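Local coordinates for glutamate receptor kainate-like protein (Pleurobrachia bachei, PDB 4ZDM) that binds glycine in its ligand-binding domain and probably couples this to opening of an ionotropic glutamate receptor channel in a ctenophore, at residues V42-M47 and S245-K250; E176-M181 and Y197-E202. All coordinates share one frame; numbering follows the deposited sequence.

Contact 1: V42-M47 and S245-K250; sequences VEIVSM and SELYAK
Leu247 pushes its two methyl branches between Glu43 and Ile44, and this wedge is the tightly packed part of the contact. Its CD1 lies 3.9 Å from CG1 of Ile44, while CD2 rests against the acid, 3.5 Å from OE2 of Glu43 and 4.0 Å from CB of Glu43. On the looser, more solvent-accessible side, Lys250 reaches over from the next turn of its helix and meets Glu43 from the opposite direction in a salt bridge. Lys250 NZ donates to the syn lone pair of Glu43 OE1 at 3.0 Å, and a second, weak bond of 3.3 Å links the same NZ to Glu43 OE2. Lys250 runs out fully extended (chi1 178°) until chi3, where a bend of 75° turns the ammonium toward the carboxylate. Glu43 OE1 also takes a hydrogen bond from Tyr251 OH, so two groups hold this oxygen. Replacing Glu43 by an alanine is likely to leave the Lys250 ammonium and the Tyr251 hydroxyl without the acceptor they share, and CD2 of Leu247 without its cover. The contact ties helix 243-254 to helix 40-52 in the two-lobed, periplasmic-binding-protein-like fold, the segments running roughly antiparallel at 142° with axes 11.1 Å apart. Ile44 also packs on Ile238 of helix 228-240 and Phe219 of strand 205-221, while Val45 packs on Phe219 and on Tyr56 of strand 54-59.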
loop_
_atom_site.group_PDB
_atom_site.type_symbol
_atom_site.label_atom_id
_atom_site.label_comp_id
_atom_site.label_asym_id
_atom_site.label_seq_id
_atom_site.Cartn_x
_atom_site.Cartn_y
_atom_site.Cartn_z
ATOM N N VAL A 42 -5.739 -15.529 -10.423
ATOM C CA VAL A 42 -5.103 -14.449 -11.143
ATOM C C VAL A 42 -6.058 -13.959 -12.218
ATOM O O VAL A 42 -6.224 -12.761 -12.399
ATOM C CB VAL A 42 -3.742 -14.937 -11.714
ATOM C CG1 VAL A 42 -3.126 -13.887 -12.586
ATOM C CG2 VAL A 42 -2.841 -15.310 -10.550
ATOM N N GLU A 43 -6.702 -14.899 -12.925
ATOM C CA GLU A 43 -7.673 -14.495 -13.921
ATOM C C GLU A 43 -8.934 -13.873 -13.305
ATOM O O GLU A 43 -9.464 -12.858 -13.806
ATOM C CB GLU A 43 -8.051 -15.679 -14.828
ATOM C CG GLU A 43 -6.843 -16.140 -15.637
ATOM C CD GLU A 43 -7.208 -17.010 -16.843
ATOM O OE1 GLU A 43 -6.479 -17.999 -17.020
ATOM O OE2 GLU A 43 -8.150 -16.627 -17.580
ATOM N N ILE A 44 -9.398 -14.393 -12.172
ATOM C CA ILE A 44 -10.521 -13.773 -11.477
ATOM C C ILE A 44 -10.202 -12.321 -11.130
ATOM O O ILE A 44 -11.006 -11.411 -11.324
ATOM C CB ILE A 44 -10.923 -14.558 -10.217
ATOM C CG1 ILE A 44 -11.554 -15.883 -10.604
ATOM C CG2 ILE A 44 -11.860 -13.748 -9.296
ATOM C CD1 ILE A 44 -11.844 -16.802 -9.429
ATOM N N VAL A 45 -9.025 -12.092 -10.574
ATOM C CA VAL A 45 -8.637 -10.751 -10.186
ATOM C C VAL A 45 -8.525 -9.817 -11.396
ATOM O O VAL A 45 -8.899 -8.642 -11.290
ATOM C CB VAL A 45 -7.315 -10.779 -9.356
ATOM C CG1 VAL A 45 -6.690 -9.399 -9.233
ATOM C CG2 VAL A 45 -7.586 -11.389 -7.971
ATOM N N SER A 46 -7.955 -10.293 -12.497
ATOM C CA SER A 46 -7.886 -9.465 -13.687
ATOM C C SER A 46 -9.267 -9.023 -14.143
ATOM O O SER A 46 -9.479 -7.828 -14.420
ATOM C CB SER A 46 -7.148 -10.218 -14.759
ATOM O OG SER A 46 -7.145 -9.443 -15.949
ATOM N N MET A 47 -10.218 -9.942 -14.192
ATOM C CA MET A 47 -11.566 -9.576 -14.583
ATOM C C MET A 47 -12.223 -8.649 -13.565
ATOM O O MET A 47 -12.948 -7.717 -13.919
ATOM C CB MET A 47 -12.413 -10.840 -14.786
ATOM C CG MET A 47 -11.950 -11.718 -15.895
ATOM S SD MET A 47 -13.079 -13.114 -16.162
ATOM C CE MET A 47 -13.507 -13.531 -14.455
ATOM N N SER A 245 -16.152 -22.149 -12.374
ATOM C CA SER A 245 -16.037 -23.553 -12.727
ATOM C C SER A 245 -15.310 -23.776 -14.017
ATOM O O SER A 245 -14.489 -24.684 -14.131
ATOM C CB SER A 245 -17.412 -24.186 -12.816
ATOM O OG SER A 245 -17.943 -24.271 -11.530
ATOM N N GLU A 246 -15.573 -22.942 -15.017
ATOM C CA GLU A 246 -14.880 -23.065 -16.304
ATOM C C GLU A 246 -13.392 -22.759 -16.209
ATOM O O GLU A 246 -12.583 -23.457 -16.825
ATOM C CB GLU A 246 -15.521 -22.143 -17.345
ATOM C CG GLU A 246 -16.939 -22.532 -17.766
ATOM C CD GLU A 246 -17.636 -21.411 -18.552
ATOM O OE1 GLU A 246 -17.055 -20.296 -18.700
ATOM O OE2 GLU A 246 -18.770 -21.656 -19.026
ATOM N N LEU A 247 -13.016 -21.763 -15.407
ATOM C CA LEU A 247 -11.584 -21.484 -15.191
ATOM C C LEU A 247 -10.910 -22.640 -14.533
ATOM O O LEU A 247 -9.803 -23.014 -14.912
ATOM C CB LEU A 247 -11.399 -20.209 -14.346
ATOM C CG LEU A 247 -11.663 -18.888 -15.001
ATOM C CD1 LEU A 247 -11.722 -17.768 -14.002
ATOM C CD2 LEU A 247 -10.538 -18.619 -16.036
ATOM N N TYR A 248 -11.535 -23.182 -13.498
ATOM C CA TYR A 248 -10.933 -24.296 -12.787
ATOM C C TYR A 248 -10.720 -25.468 -13.732
ATOM O O TYR A 248 -9.637 -26.069 -13.788
ATOM C CB TYR A 248 -11.790 -24.705 -11.600
ATOM C CG TYR A 248 -11.070 -25.612 -10.637
ATOM C CD1 TYR A 248 -11.005 -26.974 -10.890
ATOM C CD2 TYR A 248 -10.445 -25.114 -9.515
ATOM C CE1 TYR A 248 -10.320 -27.804 -10.042
ATOM C CE2 TYR A 248 -9.793 -25.943 -8.647
ATOM C CZ TYR A 248 -9.727 -27.263 -8.912
ATOM O OH TYR A 248 -9.054 -28.116 -8.063
ATOM N N ALA A 249 -11.747 -25.790 -14.488
ATOM C CA ALA A 249 -11.623 -26.884 -15.460
ATOM C C ALA A 249 -10.554 -26.626 -16.497
ATOM O O ALA A 249 -9.810 -27.566 -16.916
ATOM C CB ALA A 249 -12.979 -27.135 -16.126
ATOM N N LYS A 250 -10.406 -25.381 -16.951
ATOM C CA LYS A 250 -9.366 -25.075 -17.908
ATOM C C LYS A 250 -7.979 -25.400 -17.348
ATOM O O LYS A 250 -7.120 -25.999 -18.048
ATOM C CB LYS A 250 -9.441 -23.612 -18.326
ATOM C CG LYS A 250 -8.356 -23.209 -19.289
ATOM C CD LYS A 250 -8.460 -21.767 -19.725
ATOM C CE LYS A 250 -8.000 -20.868 -18.621
ATOM N NZ LYS A 250 -7.989 -19.483 -19.146
#

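Contact 2: E176-M181 and Y197-E202; sequences EGLERM and YATKGE
Leu178, Thr199 and Ala198 make up most of this small buried contact, which joins helices 174-182 and 194-198, the two that flank strand 186-192 in sequence. The CD1 methyl of Leu178 meets CB of Ala198 at 3.8 Å, and its other branch, CD2, lies a looser 4.3 Å from CG2 of Thr199. One turn further along the helix, Met181 reaches the same threonine methyl with its terminal CE, 3.7 Å from Thr199 CG2, the two side chains crossing at about a right angle. A bend at chi3 of Met181 (73°) brings the methyl round to this position. Thr199 divides its branches: CG2 sits anti to the carbonyl carbon and faces the leucine and methionine, whereas OG1 turns back to hydrogen-bond to Ile195 O of helix 194-198, which ends just before it. Thr199 also opens a type II turn to Glu202. Phe188 of strand 186-192 packs against both Leu178 and Met181, and Leu119 of strand 112-121 against Met181 and Thr199. Only methyl groups meet between the two segments, so the contact depends on shape and exclusion of water, with the threonine hydroxyl occupied by Ile195 O, away from the apolar meeting.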
loop_
_atom_site.group_PDB
_atom_site.type_symbol
_atom_site.label_atom_id
_atom_site.label_comp_id
_atom_site.label_asym_id
_atom_site.label_seq_id
_atom_site.Cartn_x
_atom_site.Cartn_y
_atom_site.Cartn_z
ATOM N N GLU A 176 5.649 -29.498 0.618
ATOM C CA GLU A 176 6.345 -30.450 1.447
ATOM C C GLU A 176 5.426 -31.576 1.893
ATOM O O GLU A 176 5.819 -32.742 1.913
ATOM C CB GLU A 176 6.976 -29.770 2.656
ATOM C CG GLU A 176 7.821 -30.747 3.411
ATOM C CD GLU A 176 8.519 -30.137 4.599
ATOM O OE1 GLU A 176 8.475 -28.901 4.731
ATOM O OE2 GLU A 176 9.134 -30.912 5.378
ATOM N N GLY A 177 4.177 -31.265 2.230
ATOM C CA GLY A 177 3.249 -32.329 2.590
ATOM C C GLY A 177 3.024 -33.307 1.448
ATOM O O GLY A 177 2.971 -34.520 1.635
ATOM N N LEU A 178 2.846 -32.780 0.256
ATOM C CA LEU A 178 2.651 -33.629 -0.921
ATOM C C LEU A 178 3.862 -34.495 -1.170
ATOM O O LEU A 178 3.736 -35.668 -1.485
ATOM C CB LEU A 178 2.362 -32.794 -2.161
ATOM C CG LEU A 178 1.085 -31.956 -2.168
ATOM C CD1 LEU A 178 1.156 -30.995 -3.332
ATOM C CD2 LEU A 178 -0.073 -32.849 -2.323
ATOM N N GLU A 179 5.039 -33.920 -0.992
ATOM C CA GLU A 179 6.264 -34.681 -1.169
ATOM C C GLU A 179 6.369 -35.842 -0.195
ATOM O O GLU A 179 6.757 -36.950 -0.584
ATOM C CB GLU A 179 7.424 -33.735 -1.010
ATOM C CG GLU A 179 8.757 -34.337 -1.229
ATOM C CD GLU A 179 9.807 -33.261 -1.108
ATOM O OE1 GLU A 179 10.295 -33.021 0.046
ATOM O OE2 GLU A 179 10.047 -32.594 -2.150
ATOM N N ARG A 180 6.071 -35.587 1.078
ATOM C CA ARG A 180 6.126 -36.641 2.066
ATOM C C ARG A 180 5.109 -37.715 1.768
ATOM O O ARG A 180 5.362 -38.928 1.938
ATOM C CB ARG A 180 5.892 -36.084 3.454
ATOM C CG ARG A 180 6.998 -35.253 4.008
ATOM C CD ARG A 180 8.080 -36.153 4.554
ATOM N NE ARG A 180 7.714 -36.845 5.792
ATOM C CZ ARG A 180 7.850 -36.338 7.015
ATOM N NH1 ARG A 180 8.290 -35.100 7.218
ATOM N NH2 ARG A 180 7.521 -37.072 8.042
ATOM N N MET A 181 3.919 -37.306 1.344
ATOM C CA MET A 181 2.901 -38.274 0.968
ATOM C C MET A 181 3.350 -39.170 -0.190
ATOM O O MET A 181 3.169 -40.396 -0.163
ATOM C CB MET A 181 1.617 -37.532 0.576
ATOM C CG MET A 181 0.464 -38.411 0.110
ATOM S SD MET A 181 -0.864 -37.447 -0.602
ATOM C CE MET A 181 -0.142 -36.988 -2.146
ATOM N N TYR A 197 -6.278 -31.692 -7.835
ATOM C CA TYR A 197 -5.512 -31.141 -8.932
ATOM C C TYR A 197 -4.026 -31.497 -8.749
ATOM O O TYR A 197 -3.337 -31.907 -9.684
ATOM C CB TYR A 197 -5.697 -29.614 -9.008
ATOM C CG TYR A 197 -4.731 -28.920 -9.935
ATOM C CD1 TYR A 197 -3.483 -28.545 -9.481
ATOM C CD2 TYR A 197 -5.063 -28.648 -11.270
ATOM C CE1 TYR A 197 -2.566 -27.939 -10.315
ATOM C CE2 TYR A 197 -4.138 -28.024 -12.123
ATOM C CZ TYR A 197 -2.896 -27.687 -11.619
ATOM O OH TYR A 197 -1.984 -27.064 -12.460
ATOM N N ALA A 198 -3.514 -31.314 -7.546
ATOM C CA ALA A 198 -2.077 -31.474 -7.262
ATOM C C ALA A 198 -1.626 -32.905 -7.513
ATOM O O ALA A 198 -0.436 -33.111 -7.832
ATOM C CB ALA A 198 -1.758 -31.067 -5.821
ATOM N N THR A 199 -2.541 -33.862 -7.382
ATOM C CA THR A 199 -2.234 -35.283 -7.554
ATOM C C THR A 199 -2.864 -35.897 -8.777
ATOM O O THR A 199 -2.935 -37.121 -8.896
ATOM C CB THR A 199 -2.664 -36.097 -6.295
ATOM O OG1 THR A 199 -4.077 -35.979 -6.051
ATOM C CG2 THR A 199 -1.873 -35.626 -5.112
ATOM N N LYS A 200 -3.294 -35.059 -9.715
ATOM C CA LYS A 200 -3.908 -35.527 -10.951
ATOM C C LYS A 200 -2.954 -36.459 -11.679
ATOM O O LYS A 200 -1.785 -36.140 -11.845
ATOM C CB LYS A 200 -4.276 -34.338 -11.846
ATOM C CG LYS A 200 -5.083 -34.691 -13.097
ATOM C CD LYS A 200 -5.317 -33.449 -13.983
ATOM C CE LYS A 200 -5.821 -33.812 -15.389
ATOM N NZ LYS A 200 -4.974 -33.207 -16.504
ATOM N N GLY A 201 -3.454 -37.638 -11.994
ATOM C CA GLY A 201 -2.686 -38.626 -12.744
ATOM C C GLY A 201 -1.754 -39.510 -11.932
ATOM O O GLY A 201 -1.105 -40.402 -12.489
ATOM N N GLU A 202 -1.692 -39.300 -10.620
ATOM C CA GLU A 202 -0.848 -40.109 -9.749
ATOM C C GLU A 202 -1.691 -41.294 -9.283
ATOM O O GLU A 202 -2.378 -41.232 -8.267
ATOM C CB GLU A 202 -0.316 -39.263 -8.576
ATOM C CG GLU A 202 0.575 -38.120 -9.034
ATOM C CD GLU A 202 1.053 -37.242 -7.909
ATOM O OE1 GLU A 202 1.485 -37.778 -6.869
ATOM O OE2 GLU A 202 1.045 -36.009 -8.095
#

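How the contacts relate
Contacts 1 and 2 lie on different parts of the elongated ligand-binding domain, their centres 22 Å apart, with the bound glycine between the two regions. The side chain of Ile44 in contact 1 is about 13 Å from the ligand and that of Ala198 in contact 2 about 12 Å, so neither contact lines the pocket. Along the chain, contact 2 is nested inside the long loop closed by contact 1. They meet directly where the hydroxyl of Tyr248 packs on Tyr197, OH to CB 3.8 Å. Helix 243-254 and the residue after it supply further links: Glu252 O accepts from Lys200 NZ, and Lys255 forms a cation-pi pair with Tyr197.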